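Local coordinates for protein putative branched-chain amino acid ABC transporter (Rhodospirillum rubrum ATCC 11170, PDB 3HUT) that probably binds a branched-chain or related amino acid outside the cell membrane and delivers it to an ABC transporter for uptake, at residues G320-D325 with T331-T336; A131-G136 with L335-V340; A228-K233 with A250-A255; L30-F35 with V46-A51; F24-R29 with S265-L270. All coordinates share one frame; numbering follows the deposited sequence.

Interaction 1: G320-D325 with T331-T336; sequences GITRFD and TTKILT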
# COMPACT_ATOMS: atom_id res chain seq x y z
N GLY A 320 8.08 4.53 -0.98
CA GLY A 320 9.16 3.76 -1.58
C GLY A 320 9.32 3.95 -3.07
O GLY A 320 8.45 4.51 -3.73
N ILE A 321 10.43 3.48 -3.62
CA ILE A 321 10.67 3.58 -5.05
C ILE A 321 9.59 2.74 -5.73
O ILE A 321 9.49 1.54 -5.48
CB ILE A 321 12.07 3.06 -5.42
CG1 ILE A 321 13.13 3.95 -4.76
CG2 ILE A 321 12.23 3.02 -6.94
CD1 ILE A 321 14.57 3.61 -5.11
N THR A 322 8.79 3.39 -6.58
CA THR A 322 7.66 2.76 -7.25
C THR A 322 7.78 2.61 -8.77
O THR A 322 8.20 3.53 -9.47
CB THR A 322 6.38 3.54 -6.93
OG1 THR A 322 6.19 3.57 -5.51
CG2 THR A 322 5.17 2.91 -7.60
N ARG A 323 7.37 1.44 -9.26
CA ARG A 323 7.41 1.08 -10.68
C ARG A 323 6.08 0.46 -11.14
O ARG A 323 5.45 -0.29 -10.39
CB ARG A 323 8.53 0.05 -10.92
CG ARG A 323 8.64 -0.49 -12.35
CD ARG A 323 9.77 -1.53 -12.47
NE ARG A 323 10.07 -1.90 -13.85
CZ ARG A 323 9.72 -3.05 -14.42
NH1 ARG A 323 9.06 -3.96 -13.73
NH2 ARG A 323 10.03 -3.29 -15.69
N PHE A 324 5.65 0.79 -12.36
CA PHE A 324 4.44 0.21 -12.92
C PHE A 324 4.93 -0.72 -14.04
O PHE A 324 5.63 -0.28 -14.96
CB PHE A 324 3.51 1.28 -13.53
CG PHE A 324 2.85 2.19 -12.51
CD1 PHE A 324 2.81 1.85 -11.16
CD2 PHE A 324 2.24 3.38 -12.91
CE1 PHE A 324 2.16 2.67 -10.23
CE2 PHE A 324 1.58 4.20 -12.00
CZ PHE A 324 1.54 3.85 -10.65
N ASP A 325 4.59 -2.00 -13.95
CA ASP A 325 5.02 -2.99 -14.93
C ASP A 325 4.69 -2.55 -16.36
O ASP A 325 3.55 -2.19 -16.66
CB ASP A 325 4.36 -4.34 -14.66
CG ASP A 325 5.00 -5.46 -15.43
OD1 ASP A 325 5.99 -6.04 -14.92
OD2 ASP A 325 4.54 -5.76 -16.54
N THR A 331 1.78 -2.60 -9.87
CA THR A 331 2.72 -1.83 -9.06
C THR A 331 3.65 -2.66 -8.19
O THR A 331 3.21 -3.58 -7.50
CB THR A 331 1.95 -0.85 -8.14
OG1 THR A 331 1.04 -0.07 -8.93
CG2 THR A 331 2.91 0.09 -7.42
N THR A 332 4.94 -2.34 -8.24
CA THR A 332 5.93 -3.01 -7.41
C THR A 332 6.69 -1.89 -6.72
O THR A 332 6.79 -0.78 -7.24
CB THR A 332 6.91 -3.89 -8.23
OG1 THR A 332 7.56 -3.09 -9.23
CG2 THR A 332 6.17 -5.05 -8.90
N LYS A 333 7.22 -2.17 -5.54
CA LYS A 333 7.94 -1.16 -4.78
C LYS A 333 9.14 -1.72 -4.03
O LYS A 333 9.18 -2.90 -3.73
CB LYS A 333 7.01 -0.51 -3.75
CG LYS A 333 5.80 0.19 -4.31
CD LYS A 333 5.00 0.81 -3.18
CE LYS A 333 4.01 1.84 -3.70
NZ LYS A 333 3.26 2.45 -2.59
N ILE A 334 10.10 -0.85 -3.73
CA ILE A 334 11.25 -1.26 -2.95
C ILE A 334 10.84 -1.00 -1.50
O ILE A 334 10.84 0.14 -1.05
CB ILE A 334 12.50 -0.43 -3.28
CG1 ILE A 334 12.95 -0.72 -4.72
CG2 ILE A 334 13.64 -0.78 -2.31
CD1 ILE A 334 14.20 0.04 -5.13
N LEU A 335 10.48 -2.06 -0.79
CA LEU A 335 10.04 -1.93 0.60
C LEU A 335 11.20 -1.66 1.55
O LEU A 335 12.36 -1.87 1.21
CB LEU A 335 9.29 -3.20 1.02
CG LEU A 335 8.13 -3.57 0.09
CD1 LEU A 335 7.44 -4.83 0.58
CD2 LEU A 335 7.13 -2.41 0.02
N THR A 336 10.87 -1.18 2.75
CA THR A 336 11.89 -0.87 3.76
C THR A 336 11.81 -1.91 4.88
O THR A 336 10.76 -2.08 5.50
CB THR A 336 11.66 0.54 4.34
OG1 THR A 336 11.75 1.51 3.29
CG2 THR A 336 12.70 0.85 5.41
O HOH W 1 12.29 2.39 -1.52
O HOH W 2 6.25 -3.08 -11.46
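I321 and I334 hold their CG1 branches anti to their own carbonyl carbons (both chi1 near -65°), and with both chains extended the two isoleucines run side by side in the same direction until the CD1 of I321 meets the CD1 of I334 at 3.6 Å. The CD1 of I334 also lies close to the CB of I321. On the face that carries T322, F324, T331 and K333, T322 and T331 each send CG2 anti to the backbone N, and these methyls meet at 3.6 Å. OG1 of T322 lies beside the aliphatic chain of K333 and donates to G320 O from above the carbonyl plane. The backbone frame is an antiparallel beta hairpin, strand 322-324 with the first part of strand 331-341, whose short segments run at 154°. R323 and T332 form its hydrogen-bonded pair: R323 N to T332 O is 3.1 Å and T332 N to R323 O is 3.0 Å, both close to straight. Beyond them I334 N donates to I321 O at a more bent 152°. A water then continues the pairing where the chain turns at I321, accepting from I321 N and donating to I334 O. OG1 of T331 sits 3.2 Å from CE1 of F324, but its hydrogen bond goes to R118 O. K333 runs on past T322 to put NZ on T319, and the extended chain of R323 leads away to a salt bridge with D313.

Interaction 2: A131-G136 with L335-V340; sequences AAWMIG and LTRLVV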
# COMPACT_ATOMS: atom_id res chain seq x y z
N ALA A 131 9.77 -13.77 1.43
CA ALA A 131 10.35 -15.10 1.29
C ALA A 131 11.81 -14.90 0.87
O ALA A 131 12.71 -15.54 1.41
CB ALA A 131 9.60 -15.91 0.25
N ALA A 132 12.04 -14.00 -0.09
CA ALA A 132 13.40 -13.73 -0.56
C ALA A 132 14.27 -13.18 0.58
O ALA A 132 15.45 -13.50 0.68
CB ALA A 132 13.37 -12.73 -1.72
N TRP A 133 13.66 -12.36 1.42
CA TRP A 133 14.36 -11.76 2.55
C TRP A 133 14.83 -12.86 3.53
O TRP A 133 15.99 -12.89 3.94
CB TRP A 133 13.41 -10.78 3.26
CG TRP A 133 13.97 -10.06 4.47
CD1 TRP A 133 15.26 -10.08 4.93
CD2 TRP A 133 13.24 -9.21 5.36
NE1 TRP A 133 15.37 -9.30 6.06
CE2 TRP A 133 14.14 -8.75 6.34
CE3 TRP A 133 11.90 -8.80 5.42
CZ2 TRP A 133 13.75 -7.90 7.38
CZ3 TRP A 133 11.51 -7.94 6.46
CH2 TRP A 133 12.44 -7.50 7.42
N MSE A 134 13.93 -13.76 3.88
CA MSE A 134 14.28 -14.84 4.80
C MSE A 134 15.31 -15.80 4.21
O MSE A 134 16.19 -16.29 4.93
CB MSE A 134 13.02 -15.57 5.24
CG MSE A 134 12.15 -14.71 6.14
SE MSE A 134 10.52 -15.55 6.74
CE MSE A 134 11.24 -16.65 8.14
N ILE A 135 15.22 -16.06 2.91
CA ILE A 135 16.19 -16.94 2.25
C ILE A 135 17.53 -16.22 2.31
O ILE A 135 18.57 -16.83 2.60
CB ILE A 135 15.81 -17.17 0.77
CG1 ILE A 135 14.54 -18.02 0.67
CG2 ILE A 135 16.98 -17.82 0.02
CD1 ILE A 135 14.72 -19.49 1.09
N GLY A 136 17.50 -14.92 2.05
CA GLY A 136 18.71 -14.12 2.08
C GLY A 136 19.36 -14.10 3.45
O GLY A 136 20.57 -13.96 3.57
N LEU A 335 10.48 -2.06 -0.79
CA LEU A 335 10.04 -1.93 0.60
C LEU A 335 11.20 -1.66 1.55
O LEU A 335 12.36 -1.87 1.21
CB LEU A 335 9.29 -3.20 1.02
CG LEU A 335 8.13 -3.57 0.09
CD1 LEU A 335 7.44 -4.83 0.58
CD2 LEU A 335 7.13 -2.41 0.02
N THR A 336 10.87 -1.18 2.75
CA THR A 336 11.89 -0.87 3.76
C THR A 336 11.81 -1.91 4.88
O THR A 336 10.76 -2.08 5.50
CB THR A 336 11.66 0.54 4.34
OG1 THR A 336 11.75 1.51 3.29
CG2 THR A 336 12.70 0.85 5.41
N ARG A 337 12.92 -2.59 5.14
CA ARG A 337 12.98 -3.62 6.18
C ARG A 337 13.18 -3.00 7.55
O ARG A 337 14.05 -2.15 7.74
CB ARG A 337 14.11 -4.60 5.88
CG ARG A 337 13.94 -5.37 4.58
CD ARG A 337 15.18 -6.20 4.29
NE ARG A 337 15.04 -7.04 3.09
CZ ARG A 337 15.99 -7.84 2.63
NH1 ARG A 337 17.16 -7.92 3.26
NH2 ARG A 337 15.78 -8.57 1.55
N LEU A 338 12.37 -3.45 8.51
CA LEU A 338 12.42 -2.92 9.86
C LEU A 338 12.53 -4.03 10.90
O LEU A 338 12.28 -5.20 10.61
CB LEU A 338 11.15 -2.12 10.15
CG LEU A 338 10.72 -1.05 9.15
CD1 LEU A 338 9.30 -0.60 9.46
CD2 LEU A 338 11.68 0.13 9.22
N VAL A 339 12.91 -3.65 12.11
CA VAL A 339 13.00 -4.59 13.22
C VAL A 339 12.54 -3.82 14.45
O VAL A 339 12.79 -2.62 14.57
CB VAL A 339 14.45 -5.12 13.46
CG1 VAL A 339 15.36 -4.00 13.91
CG2 VAL A 339 14.42 -6.24 14.50
N VAL A 340 11.83 -4.51 15.33
CA VAL A 340 11.35 -3.88 16.56
C VAL A 340 12.49 -3.98 17.56
O VAL A 340 12.92 -5.08 17.90
CB VAL A 340 10.13 -4.63 17.14
CG1 VAL A 340 9.72 -3.98 18.46
CG2 VAL A 340 8.98 -4.61 16.14
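R337 lays its whole side chain along one face of the W133 indole, and its atoms can be followed outward one by one. CB starts over the far end of the six-membered ring, 3.6 Å from CZ2 of W133 and nearly as close to CH2. CG stays above the same ring, near CZ2 and CE2. CD has moved to the ring fusion, 3.4 Å from CE2 of W133, and makes a CH-pi contact with the five-membered ring, 16° off its normal. NE then passes above CG and CD1, and CZ comes to 3.3 Å from CD1 of W133. At the tip the two nitrogens divide: NH1 lies over CD1 and NE1, whereas NH2 reaches back to the helix, 3.6 Å from CA of W133. The chain can follow the ring in this way because it is fully extended through chi4, so that the guanidinium continues the plane of travel and ends 8° from parallel with the indole. W133 holds CG anti to its backbone N (chi1 -180°), projecting the ring from helix 126-136 toward the strand while R337 slides past it the opposite way. At the ring's edge, in its plane, L338 O approaches CH2 of W133 at 3.9 Å. Y224 meets the indole edge-to-face, and R246 and A248 of the adjacent strand 246-249 also touch it. With CZ of R337 3.6 Å from the centroid of the five-membered ring of W133, this is a stacked cation-pi pair, here packing a helix on the mixed sheet of a periplasmic-binding-protein fold.

Interaction 3: A228-K233 with A250-A255; sequences ALYSPK and AFVLGA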
# COMPACT_ATOMS: atom_id res chain seq x y z
N ALA A 228 1.07 -5.74 7.93
CA ALA A 228 -0.13 -5.54 8.74
C ALA A 228 0.23 -5.45 10.22
O ALA A 228 -0.60 -5.07 11.05
CB ALA A 228 -1.13 -6.67 8.51
N LEU A 229 1.46 -5.81 10.56
CA LEU A 229 1.93 -5.75 11.94
C LEU A 229 2.42 -4.34 12.26
O LEU A 229 2.61 -4.00 13.43
CB LEU A 229 3.09 -6.72 12.17
CG LEU A 229 2.87 -8.22 11.93
CD1 LEU A 229 4.16 -8.98 12.21
CD2 LEU A 229 1.77 -8.71 12.84
N TYR A 230 2.62 -3.54 11.22
CA TYR A 230 3.14 -2.19 11.38
C TYR A 230 2.17 -1.18 11.98
O TYR A 230 1.33 -0.61 11.28
CB TYR A 230 3.64 -1.65 10.04
CG TYR A 230 4.40 -0.35 10.15
CD1 TYR A 230 5.55 -0.26 10.93
CD2 TYR A 230 3.99 0.78 9.45
CE1 TYR A 230 6.28 0.92 11.01
CE2 TYR A 230 4.71 1.97 9.52
CZ TYR A 230 5.86 2.03 10.31
OH TYR A 230 6.58 3.20 10.37
N SER A 231 2.32 -0.96 13.28
CA SER A 231 1.48 -0.02 14.01
C SER A 231 2.06 0.17 15.40
O SER A 231 2.62 -0.77 15.98
CB SER A 231 0.05 -0.55 14.13
OG SER A 231 -0.70 0.22 15.06
N PRO A 232 1.96 1.38 15.95
CA PRO A 232 2.51 1.55 17.30
C PRO A 232 1.79 0.59 18.25
O PRO A 232 2.35 0.17 19.26
CB PRO A 232 2.25 3.03 17.60
CG PRO A 232 1.08 3.38 16.72
CD PRO A 232 1.38 2.63 15.45
N LYS A 233 0.55 0.24 17.91
CA LYS A 233 -0.24 -0.67 18.73
C LYS A 233 0.39 -2.05 18.83
O LYS A 233 0.19 -2.75 19.82
CB LYS A 233 -1.68 -0.78 18.19
CG LYS A 233 -2.43 0.55 18.25
CD LYS A 233 -3.84 0.45 17.66
CE LYS A 233 -4.83 -0.23 18.60
NZ LYS A 233 -4.66 -1.71 18.71
N ALA A 250 5.91 -0.30 2.97
CA ALA A 250 6.14 0.74 1.97
C ALA A 250 6.42 2.08 2.64
O ALA A 250 7.50 2.64 2.48
CB ALA A 250 4.92 0.85 1.06
N PHE A 251 5.45 2.59 3.39
CA PHE A 251 5.59 3.87 4.09
C PHE A 251 6.15 3.67 5.50
O PHE A 251 5.60 2.92 6.29
CB PHE A 251 4.23 4.56 4.17
CG PHE A 251 4.24 5.86 4.94
CD1 PHE A 251 5.11 6.88 4.58
CD2 PHE A 251 3.38 6.05 6.01
CE1 PHE A 251 5.10 8.09 5.27
CE2 PHE A 251 3.37 7.26 6.71
CZ PHE A 251 4.23 8.28 6.34
N VAL A 252 7.25 4.36 5.81
CA VAL A 252 7.85 4.26 7.13
C VAL A 252 7.76 5.63 7.81
O VAL A 252 8.41 6.58 7.39
CB VAL A 252 9.32 3.84 7.05
CG1 VAL A 252 9.89 3.66 8.45
CG2 VAL A 252 9.45 2.55 6.25
N LEU A 253 6.94 5.71 8.85
CA LEU A 253 6.76 6.97 9.56
C LEU A 253 8.05 7.49 10.17
O LEU A 253 8.40 8.66 9.99
CB LEU A 253 5.70 6.80 10.65
CG LEU A 253 5.09 8.10 11.18
CD1 LEU A 253 4.27 8.76 10.08
CD2 LEU A 253 4.22 7.80 12.39
N GLY A 254 8.75 6.62 10.90
CA GLY A 254 9.99 7.02 11.54
C GLY A 254 11.20 6.81 10.65
O GLY A 254 12.26 6.39 11.12
N ALA A 255 11.03 7.10 9.37
CA ALA A 255 12.11 6.94 8.40
C ALA A 255 13.20 7.96 8.63
O ALA A 255 12.99 8.95 9.33
CB ALA A 255 11.55 7.08 6.98
O HOH W 3 8.59 3.89 11.96
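The loop that follows strand 246-249 makes a type I beta turn from V252 to A255, and Y230, just ahead of helix 232-238, reaches across to the start of that turn. CG of Y230 is anti to the backbone N (chi1 -171°), which directs the ring toward the loop and brings its hydroxyl up to the backbone. There L253 N donates to Y230 OH at 3.0 Å, approaching near the ring plane; the N-H...O angle of 144° makes this a bent bond. In the same plane a water lies 2.7 Å from Y230 OH and accepts from G254 N at 2.9 Å, so two successive amides of the turn are tied to one phenol oxygen, one directly and one through the water. Carbon contacts are looser: Y230 OH stands 3.6 Å from CA of V252 and 3.7 Å from CB of L253, and Y230 CE2 is 3.5 Å from F251 O. F345 also meets the Y230 ring edge-to-face, and L338 packs on it. A phenylalanine here lacks the hydroxyl and would probably leave L253 N without this acceptor and the water on G254 N without its link to the tyrosine side chain. Since the phenol oxygen accepts a hydrogen bond from L253 N, the contact is a polar one made at the side chain's end, with little apolar packing between the two segments.

Interaction 4: L30-F35 with V46-A51; sequences LQLDRF and VDILYA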
# COMPACT_ATOMS: atom_id res chain seq x y z
N LEU A 30 -1.02 19.24 -0.36
CA LEU A 30 0.41 19.44 -0.14
C LEU A 30 1.22 19.20 -1.42
O LEU A 30 2.05 20.02 -1.80
CB LEU A 30 0.90 18.49 0.96
CG LEU A 30 2.25 18.78 1.61
CD1 LEU A 30 2.21 20.15 2.28
CD2 LEU A 30 2.55 17.71 2.65
N GLN A 31 0.96 18.08 -2.08
CA GLN A 31 1.65 17.72 -3.31
C GLN A 31 1.37 18.72 -4.44
O GLN A 31 2.29 19.21 -5.10
CB GLN A 31 1.22 16.32 -3.75
CG GLN A 31 2.04 15.68 -4.86
CD GLN A 31 3.45 15.32 -4.42
OE1 GLN A 31 4.37 16.15 -4.45
NE2 GLN A 31 3.63 14.07 -3.99
N LEU A 32 0.09 19.02 -4.66
CA LEU A 32 -0.29 19.95 -5.72
C LEU A 32 0.34 21.32 -5.51
O LEU A 32 0.91 21.90 -6.44
CB LEU A 32 -1.82 20.09 -5.77
CG LEU A 32 -2.36 20.92 -6.93
CD1 LEU A 32 -2.05 20.21 -8.25
CD2 LEU A 32 -3.85 21.12 -6.77
N ASP A 33 0.24 21.84 -4.29
CA ASP A 33 0.82 23.14 -4.02
C ASP A 33 2.31 23.15 -4.32
O ASP A 33 2.81 24.10 -4.93
CB ASP A 33 0.56 23.55 -2.56
CG ASP A 33 -0.89 23.97 -2.33
OD1 ASP A 33 -1.65 24.09 -3.31
OD2 ASP A 33 -1.26 24.18 -1.16
N ARG A 34 3.02 22.09 -3.93
CA ARG A 34 4.46 22.03 -4.20
C ARG A 34 4.73 22.00 -5.69
O ARG A 34 5.59 22.72 -6.19
CB ARG A 34 5.09 20.79 -3.56
CG ARG A 34 4.96 20.72 -2.06
CD ARG A 34 5.92 19.70 -1.47
NE ARG A 34 5.49 19.25 -0.15
CZ ARG A 34 6.19 18.44 0.64
NH1 ARG A 34 7.37 17.99 0.25
NH2 ARG A 34 5.69 18.07 1.81
N PHE A 35 3.98 21.16 -6.40
CA PHE A 35 4.12 21.02 -7.84
C PHE A 35 3.94 22.37 -8.54
O PHE A 35 4.79 22.79 -9.32
CB PHE A 35 3.09 20.01 -8.37
CG PHE A 35 3.26 19.68 -9.83
CD1 PHE A 35 4.26 18.82 -10.26
CD2 PHE A 35 2.40 20.24 -10.78
CE1 PHE A 35 4.41 18.52 -11.61
CE2 PHE A 35 2.54 19.94 -12.13
CZ PHE A 35 3.55 19.08 -12.55
N VAL A 46 -1.73 23.34 -12.44
CA VAL A 46 -2.65 22.21 -12.47
C VAL A 46 -3.61 22.38 -11.31
O VAL A 46 -3.20 22.78 -10.22
CB VAL A 46 -1.92 20.86 -12.30
CG1 VAL A 46 -2.93 19.72 -12.38
CG2 VAL A 46 -0.85 20.69 -13.36
N ASP A 47 -4.88 22.09 -11.54
CA ASP A 47 -5.86 22.19 -10.47
C ASP A 47 -6.61 20.88 -10.39
O ASP A 47 -6.72 20.16 -11.38
CB ASP A 47 -6.83 23.34 -10.72
CG ASP A 47 -7.68 23.67 -9.50
OD1 ASP A 47 -7.14 23.63 -8.38
OD2 ASP A 47 -8.88 23.97 -9.68
N ILE A 48 -7.12 20.56 -9.21
CA ILE A 48 -7.85 19.33 -9.01
C ILE A 48 -9.33 19.59 -8.71
O ILE A 48 -9.68 20.42 -7.87
CB ILE A 48 -7.25 18.48 -7.86
CG1 ILE A 48 -5.87 17.96 -8.27
CG2 ILE A 48 -8.18 17.33 -7.51
CD1 ILE A 48 -5.14 17.22 -7.17
N LEU A 49 -10.19 18.87 -9.43
CA LEU A 49 -11.62 18.97 -9.24
C LEU A 49 -12.03 17.74 -8.44
O LEU A 49 -11.97 16.61 -8.94
CB LEU A 49 -12.33 18.99 -10.59
CG LEU A 49 -13.83 19.29 -10.62
CD1 LEU A 49 -14.27 19.56 -12.07
CD2 LEU A 49 -14.60 18.13 -10.03
N TYR A 50 -12.41 17.95 -7.19
CA TYR A 50 -12.83 16.87 -6.31
C TYR A 50 -14.31 16.56 -6.45
O TYR A 50 -15.11 17.44 -6.77
CB TYR A 50 -12.55 17.24 -4.86
CG TYR A 50 -11.09 17.41 -4.53
CD1 TYR A 50 -10.30 16.31 -4.21
CD2 TYR A 50 -10.50 18.67 -4.55
CE1 TYR A 50 -8.95 16.47 -3.91
CE2 TYR A 50 -9.15 18.84 -4.26
CZ TYR A 50 -8.38 17.73 -3.94
OH TYR A 50 -7.05 17.88 -3.62
N ALA A 51 -14.68 15.31 -6.20
CA ALA A 51 -16.07 14.88 -6.26
C ALA A 51 -16.30 13.85 -5.15
O ALA A 51 -15.56 12.87 -5.04
CB ALA A 51 -16.39 14.28 -7.62
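Helix 30-35 and strand 46-51 run nearly antiparallel, their short axes at 158° and 9.1 Å apart at closest approach, the spacing of a helix laid on a sheet. The backbones come nearest at L32 and V46, whose CA atoms are 7.5 Å apart. L32 fills the interval. CG of L32 is anti to the backbone N (chi1 -174°), which points the isobutyl fork at the strand, and the two methyls then divide the work: CD1 rests 3.4 Å from V46 O and 4.1 Å from CB of V46, while CD2 passes alongside I48 in the opposite sense, 4.0 Å from its CG1. One turn on, F35 crosses V46 obliquely and turns its ring edge to the valine, CE2 to CG2 of V46 at 3.7 Å. An alanine in place of L32 loses both methyls and would probably open a gap between the helix and the side chains of V46 and I48. I48 is further fixed from within its own strand, where its CG2 lies over the centre of the Y50 ring. L290 of helix 277-296 touches both F35 and V46. N36 OD1 accepts from V46 N at the strand's start. Together with strand 5-11, which pairs with 46-52 in parallel, these elements make up the beta-alpha-beta unit of a Rossmann-like lobe in a type I periplasmic binding protein.

Interaction 5: F24-R29 with S265-L270; sequences FQEAAR and SAYETL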
# COMPACT_ATOMS: atom_id res chain seq x y z
N PHE A 24 -6.87 12.05 1.99
CA PHE A 24 -6.50 12.05 0.58
C PHE A 24 -6.38 13.51 0.15
O PHE A 24 -5.45 13.90 -0.55
CB PHE A 24 -7.58 11.37 -0.27
CG PHE A 24 -7.43 9.88 -0.39
CD1 PHE A 24 -6.47 9.18 0.33
CD2 PHE A 24 -8.28 9.17 -1.24
CE1 PHE A 24 -6.35 7.79 0.21
CE2 PHE A 24 -8.17 7.78 -1.36
CZ PHE A 24 -7.20 7.09 -0.63
N GLN A 25 -7.36 14.31 0.57
CA GLN A 25 -7.39 15.72 0.22
C GLN A 25 -6.28 16.49 0.92
O GLN A 25 -5.71 17.42 0.34
CB GLN A 25 -8.77 16.30 0.57
CG GLN A 25 -8.99 17.71 0.06
CD GLN A 25 -10.47 18.04 -0.08
OE1 GLN A 25 -11.26 17.82 0.84
NE2 GLN A 25 -10.85 18.59 -1.24
N GLU A 26 -5.95 16.12 2.15
CA GLU A 26 -4.88 16.79 2.87
C GLU A 26 -3.56 16.54 2.15
O GLU A 26 -2.77 17.46 1.92
CB GLU A 26 -4.79 16.28 4.31
CG GLU A 26 -6.01 16.59 5.17
CD GLU A 26 -5.82 16.20 6.62
OE1 GLU A 26 -5.31 15.09 6.87
OE2 GLU A 26 -6.20 16.99 7.51
N ALA A 27 -3.33 15.29 1.77
CA ALA A 27 -2.11 14.91 1.07
C ALA A 27 -2.07 15.52 -0.33
O ALA A 27 -1.03 16.02 -0.77
CB ALA A 27 -2.02 13.39 0.98
N ALA A 28 -3.21 15.48 -1.02
CA ALA A 28 -3.30 16.03 -2.37
C ALA A 28 -2.90 17.50 -2.40
O ALA A 28 -2.11 17.93 -3.25
CB ALA A 28 -4.72 15.88 -2.91
N ARG A 29 -3.45 18.26 -1.47
CA ARG A 29 -3.18 19.69 -1.37
C ARG A 29 -1.69 19.98 -1.23
O ARG A 29 -1.15 20.86 -1.90
CB ARG A 29 -3.95 20.26 -0.17
CG ARG A 29 -3.48 21.61 0.35
CD ARG A 29 -3.83 22.77 -0.56
NE ARG A 29 -3.64 24.05 0.11
CZ ARG A 29 -3.81 25.24 -0.46
NH1 ARG A 29 -4.18 25.32 -1.73
NH2 ARG A 29 -3.61 26.35 0.25
N SER A 265 7.19 15.56 8.05
CA SER A 265 7.33 16.85 8.73
C SER A 265 6.35 17.89 8.19
O SER A 265 5.65 18.55 8.96
CB SER A 265 8.77 17.36 8.56
OG SER A 265 8.93 18.65 9.13
N ALA A 266 6.31 18.04 6.87
CA ALA A 266 5.41 19.00 6.24
C ALA A 266 3.96 18.72 6.61
O ALA A 266 3.19 19.65 6.90
CB ALA A 266 5.57 18.95 4.73
N TYR A 267 3.59 17.44 6.59
CA TYR A 267 2.23 17.01 6.89
C TYR A 267 1.81 17.29 8.33
O TYR A 267 0.73 17.84 8.57
CB TYR A 267 2.10 15.51 6.62
CG TYR A 267 0.68 15.04 6.53
CD1 TYR A 267 0.04 14.91 5.29
CD2 TYR A 267 -0.05 14.73 7.67
CE1 TYR A 267 -1.28 14.49 5.20
CE2 TYR A 267 -1.37 14.30 7.59
CZ TYR A 267 -1.98 14.18 6.35
OH TYR A 267 -3.28 13.75 6.26
N GLU A 268 2.65 16.91 9.28
CA GLU A 268 2.35 17.12 10.69
C GLU A 268 2.28 18.60 11.02
O GLU A 268 1.41 19.04 11.77
CB GLU A 268 3.40 16.44 11.57
CG GLU A 268 3.55 14.95 11.29
CD GLU A 268 4.48 14.25 12.28
OE1 GLU A 268 5.58 14.78 12.54
OE2 GLU A 268 4.11 13.17 12.77
N THR A 269 3.18 19.37 10.43
CA THR A 269 3.23 20.80 10.65
C THR A 269 1.96 21.49 10.15
O THR A 269 1.36 22.32 10.85
CB THR A 269 4.44 21.44 9.93
OG1 THR A 269 5.64 21.00 10.57
CG2 THR A 269 4.36 22.96 9.98
N LEU A 270 1.54 21.13 8.95
CA LEU A 270 0.37 21.73 8.34
C LEU A 270 -0.97 21.20 8.85
O LEU A 270 -1.91 21.97 9.01
CB LEU A 270 0.43 21.55 6.82
CG LEU A 270 -0.74 22.07 6.00
CD1 LEU A 270 -0.95 23.55 6.27
CD2 LEU A 270 -0.47 21.82 4.52
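Y267 extends its ring from helix 258-271 to helix 18-37, where the phenol end overlaps E26 and the ring edge faces A27. The contact is helix-to-helix packing within the periplasmic-binding-protein fold, joining residues more than two hundred positions apart in the chain. CG of Y267 is anti to its backbone N (chi1 -164°), and this carries a ring that starts off alongside the opposing helix across to it. CE1 of Y267 then lies 4.0 Å from CB of E26 and 4.1 Å from A27 N, which sits at the ring edge near its plane, with the methyl of A27 a little farther off at 4.4 Å from CE1. Neighbouring aromatics F263 and Y271 meet the Y267 ring on its own helix, and V23 and A279 also touch the tyrosine, so much of its surroundings is apolar. E26 comes in at about a right angle to Y267, its carboxylate plane turned 83° from the ring. The hydroxyl and the carboxylate are the polar groups of the pair. Y267 OH stands 2.5 Å from E26 OE1, at most a weak hydrogen bond, and not a settled one, since another acceptor lies within reach of the same proton.

Overall arrangement
Interactions 1, 2 and 3 gather along strand 331-341. Interactions 1 and 2 share L335 and T336, with centres 15 Å apart, so hairpin and stack use one strand, 331-341, of the same mixed sheet. Interaction 3 packs against both, CG2 of V252 meeting CB of T336 at 3.5 Å, and it also touches L338 of interaction 2 through Y230. Interactions 4 and 5 form a second group on helix 18-37, centres 12 Å apart, where CB of A28 lies 3.2 Å from OH of Y50. The groups are well separated: interactions 2 and 4 lie about 35 Å apart between centres, on opposite sides of the chain's centre, as expected of a two-lobed binding protein.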